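PDB 4GBM: CurM Sulfotransferase from Moorea producta, which probably transfers a sulfuryl group from PAPS to a chain-bound intermediate in curacin biosynthesis, and is seen here with the product nucleotide PAP bound. Local coordinates for residues K90-V95 with Y121-E126; L115-V120 with E151-N156. The protein carries 2 engineered substitutions. One frame throughout, in Å; residues are numbered along the deposited sequence. Where two conformers were deposited one is given.

Contact 1 of 2, residues K90-V95 with Y121-E126; sequences KTFMEV and YGMLQE
The Phe92 ring carries Leu124 over one face and meets the sulfur of Met123 obliquely. The methyl CD2 of Leu124 stands 4.1 Å from the centroid of the Phe92 ring and 29° off its normal, which makes it a CH-pi contact; its nearest ring atom is CZ of Phe92, at 3.7 Å. Met123 SD is 5.0 Å from the same centroid but 66° off the normal, a Met-aromatic contact in which the sulfur lies 4.0 Å from CZ of Phe92. With CG anti to the backbone N and the chain extended to SD, Met123 carries that sulfur out from helix 117-128 to the far end of the ring. CD2 of Leu124 also touches CG2 of Thr91 at 3.6 Å, so one methyl bridges two successive residues of helix 87-96. The axes of 90-95 and 121-126 diverge by 30° and come no closer than 11.3 Å. Such wide spacing makes this a helix pair joined through side-chain ends, in the helical part that flanks the parallel sheet of the sulfotransferase fold. Ser103 and Leu106 of helix 100-113 also pack on Phe92. Thr91 turns its methyl to Leu124 because CG2 is anti to the backbone N, while OG1 bonds to Gly87 O within its own helix.

Contact 2 of 2, residues L115-V120 with E151-N156; sequences LSIQQV and EALFAN
Gln118 NE2 is held by two partners: it donates to the backbone oxygen of Leu153 and to a water. The direct bond, Gln118 NE2 to Leu153 O, is 3.1 Å long with an N-H...O angle of 153°. The acceptor lies 1° out of the Gln118 amide plane, and the donor reaches a lone pair of the Leu153 carbonyl in the carbonyl plane, at a C=O...N angle of 119°. The water takes the second bond from Gln118 NE2 at 3.0 Å and donates in turn to Ala152 O, also at 3.0 Å. One amide nitrogen thereby links to two successive carbonyls at the C-terminal end of helix 144-153, and the paired bonds should restrain rotation of the amide. With CG anti to the backbone N and the chain extended beyond it, the Gln118 side chain spans the gap between the segments. Leu153 slides past it in the opposite direction, its CD2 3.9 Å from CB of Gln118. Its other branch, CD1, touches CG2 of Ile117 at 4.0 Å, so the leucine straddles two neighbouring residues of helix 117-128. Leu31 also packs on Gln118, and backbone bonds join Leu31 to Leu153 and Ala155. The start of helix 117-128 is fixed separately: Gln119 N donates to Ser116 OG at 3.0 Å, and Ser116 N returns a bond to Gln119 OE1 at 2.9 Å. This reciprocal pair is a capping box at the N terminus of helix 117-128, whose Gln118 reaches the last carbonyls of helix 144-153.

From the N terminus, helix 87-96 comes first, followed by helix 100-113 and then helix 117-128. Contact 1 closes the loop from 95 to 121, a largely helical connection without strand. Contact 2 starts within that loop, at 115-120, and closes at the C-terminal end of helix 144-153, after strand 132-136 of the parallel sheet, so the two closures cross. Helix 117-128 serves both, its first turn in contact 2 and its next turns in contact 1. The centres lie about 14 Å apart, yet the contacts touch: Phe154 meets Tyr121 edge-to-face, and Met123 packs on Leu115. Contact 1 joins helix 87-96 to helix 117-128; contact 2 joins helix 117-128 to the end of helix 144-153, shortly before strand 158-163.

Contact 1 of 2, residues K90-V95 with Y121-E126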
loop_
_atom_site.group_PDB
_atom_site.type_symbol
_atom_site.label_atom_id
_atom_site.label_comp_id
_atom_site.label_asym_id
_atom_site.label_seq_id
_atom_site.Cartn_x
_atom_site.Cartn_y
_atom_site.Cartn_z
ATOM N N LYS A 90 11.923 3.238 10.645
ATOM C CA LYS A 90 12.877 3.023 9.558
ATOM C C LYS A 90 13.045 4.252 8.680
ATOM O O LYS A 90 14.145 4.519 8.190
ATOM C CB LYS A 90 12.473 1.817 8.699
ATOM C CG LYS A 90 12.747 0.479 9.366
ATOM C CD LYS A 90 12.298 -0.678 8.486
ATOM C CE LYS A 90 12.603 -2.017 9.144
ATOM N NZ LYS A 90 14.059 -2.231 9.359
ATOM N N THR A 91 11.952 4.993 8.478
ATOM C CA THR A 91 12.006 6.215 7.684
ATOM C C THR A 91 12.979 7.221 8.294
ATOM O O THR A 91 13.882 7.700 7.607
ATOM C CB THR A 91 10.602 6.829 7.478
ATOM O OG1 THR A 91 9.851 5.975 6.606
ATOM C CG2 THR A 91 10.694 8.210 6.852
ATOM N N PHE A 92 12.815 7.524 9.582
ATOM C CA PHE A 92 13.722 8.457 10.247
ATOM C C PHE A 92 15.163 7.937 10.307
ATOM O O PHE A 92 16.109 8.722 10.220
ATOM C CB PHE A 92 13.206 8.846 11.641
ATOM C CG PHE A 92 12.064 9.831 11.616
ATOM C CD1 PHE A 92 12.224 11.096 11.048
ATOM C CD2 PHE A 92 10.834 9.501 12.172
ATOM C CE1 PHE A 92 11.169 12.006 11.027
ATOM C CE2 PHE A 92 9.771 10.406 12.155
ATOM C CZ PHE A 92 9.940 11.657 11.585
ATOM N N MET A 93 15.326 6.619 10.424
ATOM C CA MET A 93 16.656 5.996 10.367
ATOM C C MET A 93 17.361 6.268 9.043
ATOM O O MET A 93 18.537 6.622 9.031
ATOM C CB MET A 93 16.577 4.489 10.586
ATOM C CG MET A 93 16.093 4.064 11.951
ATOM S SD MET A 93 16.315 2.298 12.143
ATOM C CE MET A 93 14.759 1.776 12.839
ATOM N N GLU A 94 16.633 6.099 7.935
ATOM C CA GLU A 94 17.184 6.314 6.593
ATOM C C GLU A 94 17.517 7.781 6.339
ATOM O O GLU A 94 18.651 8.119 5.984
ATOM C CB GLU A 94 16.197 5.837 5.515
ATOM C CG GLU A 94 15.994 4.331 5.422
ATOM C CD GLU A 94 17.154 3.588 4.764
ATOM O OE1 GLU A 94 17.247 2.360 4.970
ATOM O OE2 GLU A 94 17.966 4.217 4.045
ATOM N N VAL A 95 16.518 8.645 6.523
ATOM C CA VAL A 95 16.619 10.051 6.128
ATOM C C VAL A 95 17.511 10.884 7.051
ATOM O O VAL A 95 18.034 11.924 6.640
ATOM C CB VAL A 95 15.220 10.719 5.942
ATOM C CG1 VAL A 95 14.391 9.938 4.934
ATOM C CG2 VAL A 95 14.475 10.844 7.266
ATOM N N TYR A 121 3.822 14.579 8.616
ATOM C CA TYR A 121 3.988 14.480 7.170
ATOM C C TYR A 121 4.856 15.624 6.625
ATOM O O TYR A 121 5.707 15.397 5.766
ATOM C CB TYR A 121 2.640 14.470 6.464
ATOM C CG TYR A 121 2.003 13.116 6.214
ATOM C CD1 TYR A 121 0.734 12.840 6.713
ATOM C CD2 TYR A 121 2.633 12.137 5.421
ATOM C CE1 TYR A 121 0.111 11.627 6.466
ATOM C CE2 TYR A 121 2.005 10.912 5.164
ATOM C CZ TYR A 121 0.744 10.673 5.685
ATOM O OH TYR A 121 0.095 9.478 5.445
ATOM N N GLY A 122 4.634 16.841 7.117
ATOM C CA GLY A 122 5.416 17.999 6.683
ATOM C C GLY A 122 6.894 17.835 7.001
ATOM O O GLY A 122 7.763 18.177 6.184
ATOM N N MET A 123 7.170 17.303 8.189
ATOM C CA MET A 123 8.524 16.962 8.634
ATOM C C MET A 123 9.162 15.886 7.755
ATOM O O MET A 123 10.336 15.980 7.401
ATOM C CB MET A 123 8.476 16.493 10.090
ATOM C CG MET A 123 9.812 16.132 10.718
ATOM S SD MET A 123 9.578 15.529 12.401
ATOM C CE MET A 123 8.529 16.814 13.070
ATOM N N LEU A 124 8.394 14.860 7.405
ATOM C CA LEU A 124 8.903 13.832 6.498
ATOM C C LEU A 124 9.230 14.429 5.136
ATOM O O LEU A 124 10.302 14.161 4.583
ATOM C CB LEU A 124 7.913 12.676 6.341
ATOM C CG LEU A 124 7.671 11.783 7.561
ATOM C CD1 LEU A 124 6.655 10.698 7.235
ATOM C CD2 LEU A 124 8.977 11.160 8.046
ATOM N N GLN A 125 8.324 15.254 4.610
ATOM C CA GLN A 125 8.535 15.892 3.308
ATOM C C GLN A 125 9.849 16.671 3.271
ATOM O O GLN A 125 10.622 16.543 2.319
ATOM C CB GLN A 125 7.356 16.791 2.928
ATOM C CG GLN A 125 6.120 16.007 2.477
ATOM C CD GLN A 125 4.943 16.908 2.142
ATOM O OE1 GLN A 125 4.699 17.917 2.811
ATOM N NE2 GLN A 125 4.200 16.543 1.103
ATOM N N GLU A 126 10.121 17.452 4.314
ATOM C CA GLU A 126 11.364 18.229 4.342
ATOM C C GLU A 126 12.603 17.337 4.476
ATOM O O GLU A 126 13.651 17.629 3.896
ATOM C CB GLU A 126 11.325 19.322 5.421
ATOM C CG GLU A 126 11.454 18.815 6.844
ATOM C CD GLU A 126 11.603 19.924 7.863
ATOM O OE1 GLU A 126 11.045 19.763 8.964
ATOM O OE2 GLU A 126 12.272 20.947 7.578
#

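Contact 2 of 2, residues L115-V120 with E151-N156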
loop_
_atom_site.group_PDB
_atom_site.type_symbol
_atom_site.label_atom_id
_atom_site.label_comp_id
_atom_site.label_asym_id
_atom_site.label_seq_id
_atom_site.Cartn_x
_atom_site.Cartn_y
_atom_site.Cartn_z
ATOM N N LEU A 115 2.230 16.306 18.169
ATOM C CA LEU A 115 2.133 16.929 16.859
ATOM C C LEU A 115 0.947 16.362 16.098
ATOM O O LEU A 115 0.564 15.207 16.295
ATOM C CB LEU A 115 3.416 16.699 16.056
ATOM C CG LEU A 115 4.713 17.367 16.532
ATOM C CD1 LEU A 115 5.729 17.261 15.403
ATOM C CD2 LEU A 115 4.525 18.822 16.960
ATOM N N SER A 116 0.352 17.176 15.232
ATOM C CA SER A 116 -0.662 16.651 14.325
ATOM C C SER A 116 -0.010 15.741 13.290
ATOM O O SER A 116 1.184 15.857 13.004
ATOM C CB SER A 116 -1.402 17.782 13.621
ATOM O OG SER A 116 -0.577 18.405 12.653
ATOM N N ILE A 117 -0.805 14.846 12.715
ATOM C CA ILE A 117 -0.302 13.972 11.656
ATOM C C ILE A 117 0.165 14.801 10.449
ATOM O O ILE A 117 1.175 14.480 9.815
ATOM C CB ILE A 117 -1.323 12.858 11.288
ATOM C CG1 ILE A 117 -0.949 11.542 11.980
ATOM C CG2 ILE A 117 -1.334 12.575 9.797
ATOM C CD1 ILE A 117 -0.843 11.617 13.480
ATOM N N GLN A 118 -0.537 15.897 10.161
ATOM C CA GLN A 118 -0.106 16.781 9.084
ATOM C C GLN A 118 1.289 17.364 9.349
ATOM O O GLN A 118 2.105 17.445 8.435
ATOM C CB GLN A 118 -1.118 17.896 8.849
ATOM C CG GLN A 118 -0.894 18.620 7.543
ATOM C CD GLN A 118 -1.872 19.746 7.332
ATOM O OE1 GLN A 118 -2.135 20.535 8.240
ATOM N NE2 GLN A 118 -2.408 19.840 6.123
ATOM N N GLN A 119 1.559 17.756 10.596
ATOM C CA GLN A 119 2.896 18.253 10.952
ATOM C C GLN A 119 3.974 17.197 10.748
ATOM O O GLN A 119 5.082 17.512 10.312
ATOM C CB GLN A 119 2.931 18.764 12.392
ATOM C CG GLN A 119 2.304 20.129 12.575
ATOM C CD GLN A 119 2.197 20.503 14.038
ATOM O OE1 GLN A 119 1.570 19.800 14.826
ATOM N NE2 GLN A 119 2.824 21.614 14.412
ATOM N N VAL A 120 3.653 15.940 11.056
ATOM C CA VAL A 120 4.631 14.865 10.895
ATOM C C VAL A 120 4.887 14.601 9.413
ATOM O O VAL A 120 6.035 14.447 8.992
ATOM C CB VAL A 120 4.214 13.585 11.663
ATOM C CG1 VAL A 120 5.180 12.434 11.385
ATOM C CG2 VAL A 120 4.178 13.886 13.151
ATOM N N GLU A 151 -7.055 13.819 0.786
ATOM C CA GLU A 151 -7.423 15.038 0.074
ATOM C C GLU A 151 -7.557 16.240 1.004
ATOM O O GLU A 151 -7.467 17.386 0.559
ATOM C CB GLU A 151 -8.714 14.818 -0.726
ATOM C CG GLU A 151 -8.512 13.893 -1.926
ATOM C CD GLU A 151 -7.626 14.527 -2.993
ATOM O OE1 GLU A 151 -8.082 15.488 -3.650
ATOM O OE2 GLU A 151 -6.472 14.071 -3.169
ATOM N N ALA A 152 -7.769 15.979 2.290
ATOM C CA ALA A 152 -7.871 17.055 3.276
ATOM C C ALA A 152 -6.503 17.580 3.691
ATOM O O ALA A 152 -6.355 18.771 3.984
ATOM C CB ALA A 152 -8.657 16.594 4.497
ATOM N N LEU A 153 -5.508 16.696 3.708
ATOM C CA LEU A 153 -4.177 17.049 4.202
ATOM C C LEU A 153 -3.228 17.534 3.113
ATOM O O LEU A 153 -2.317 18.320 3.388
ATOM C CB LEU A 153 -3.538 15.857 4.926
ATOM C CG LEU A 153 -4.192 15.358 6.218
ATOM C CD1 LEU A 153 -3.394 14.199 6.801
ATOM C CD2 LEU A 153 -4.354 16.473 7.239
ATOM N N PHE A 154 -3.440 17.043 1.895
ATOM C CA PHE A 154 -2.525 17.257 0.778
ATOM C C PHE A 154 -3.254 17.855 -0.407
ATOM O O PHE A 154 -4.431 17.552 -0.641
ATOM C CB PHE A 154 -1.914 15.930 0.307
ATOM C CG PHE A 154 -1.116 15.204 1.356
ATOM C CD1 PHE A 154 0.221 15.516 1.560
ATOM C CD2 PHE A 154 -1.699 14.193 2.128
ATOM C CE1 PHE A 154 0.974 14.845 2.526
ATOM C CE2 PHE A 154 -0.944 13.514 3.099
ATOM C CZ PHE A 154 0.396 13.850 3.285
ATOM N N ALA A 155 -2.541 18.674 -1.175
ATOM C CA ALA A 155 -3.077 19.233 -2.400
ATOM C C ALA A 155 -2.500 18.552 -3.639
ATOM O O ALA A 155 -1.283 18.416 -3.769
ATOM C CB ALA A 155 -2.816 20.736 -2.443
ATOM N N ASN A 156 -3.393 18.136 -4.540
ATOM C CA ASN A 156 -3.048 17.566 -5.847
ATOM C C ASN A 156 -2.185 16.309 -5.804
ATOM O O ASN A 156 -1.333 16.081 -6.668
ATOM C CB ASN A 156 -2.465 18.635 -6.781
ATOM C CG ASN A 156 -3.471 19.723 -7.113
ATOM O OD1 ASN A 156 -3.503 20.770 -6.464
ATOM N ND2 ASN A 156 -4.319 19.465 -8.106
HETATM O O HOH W 1 -5.197 20.896 5.701
#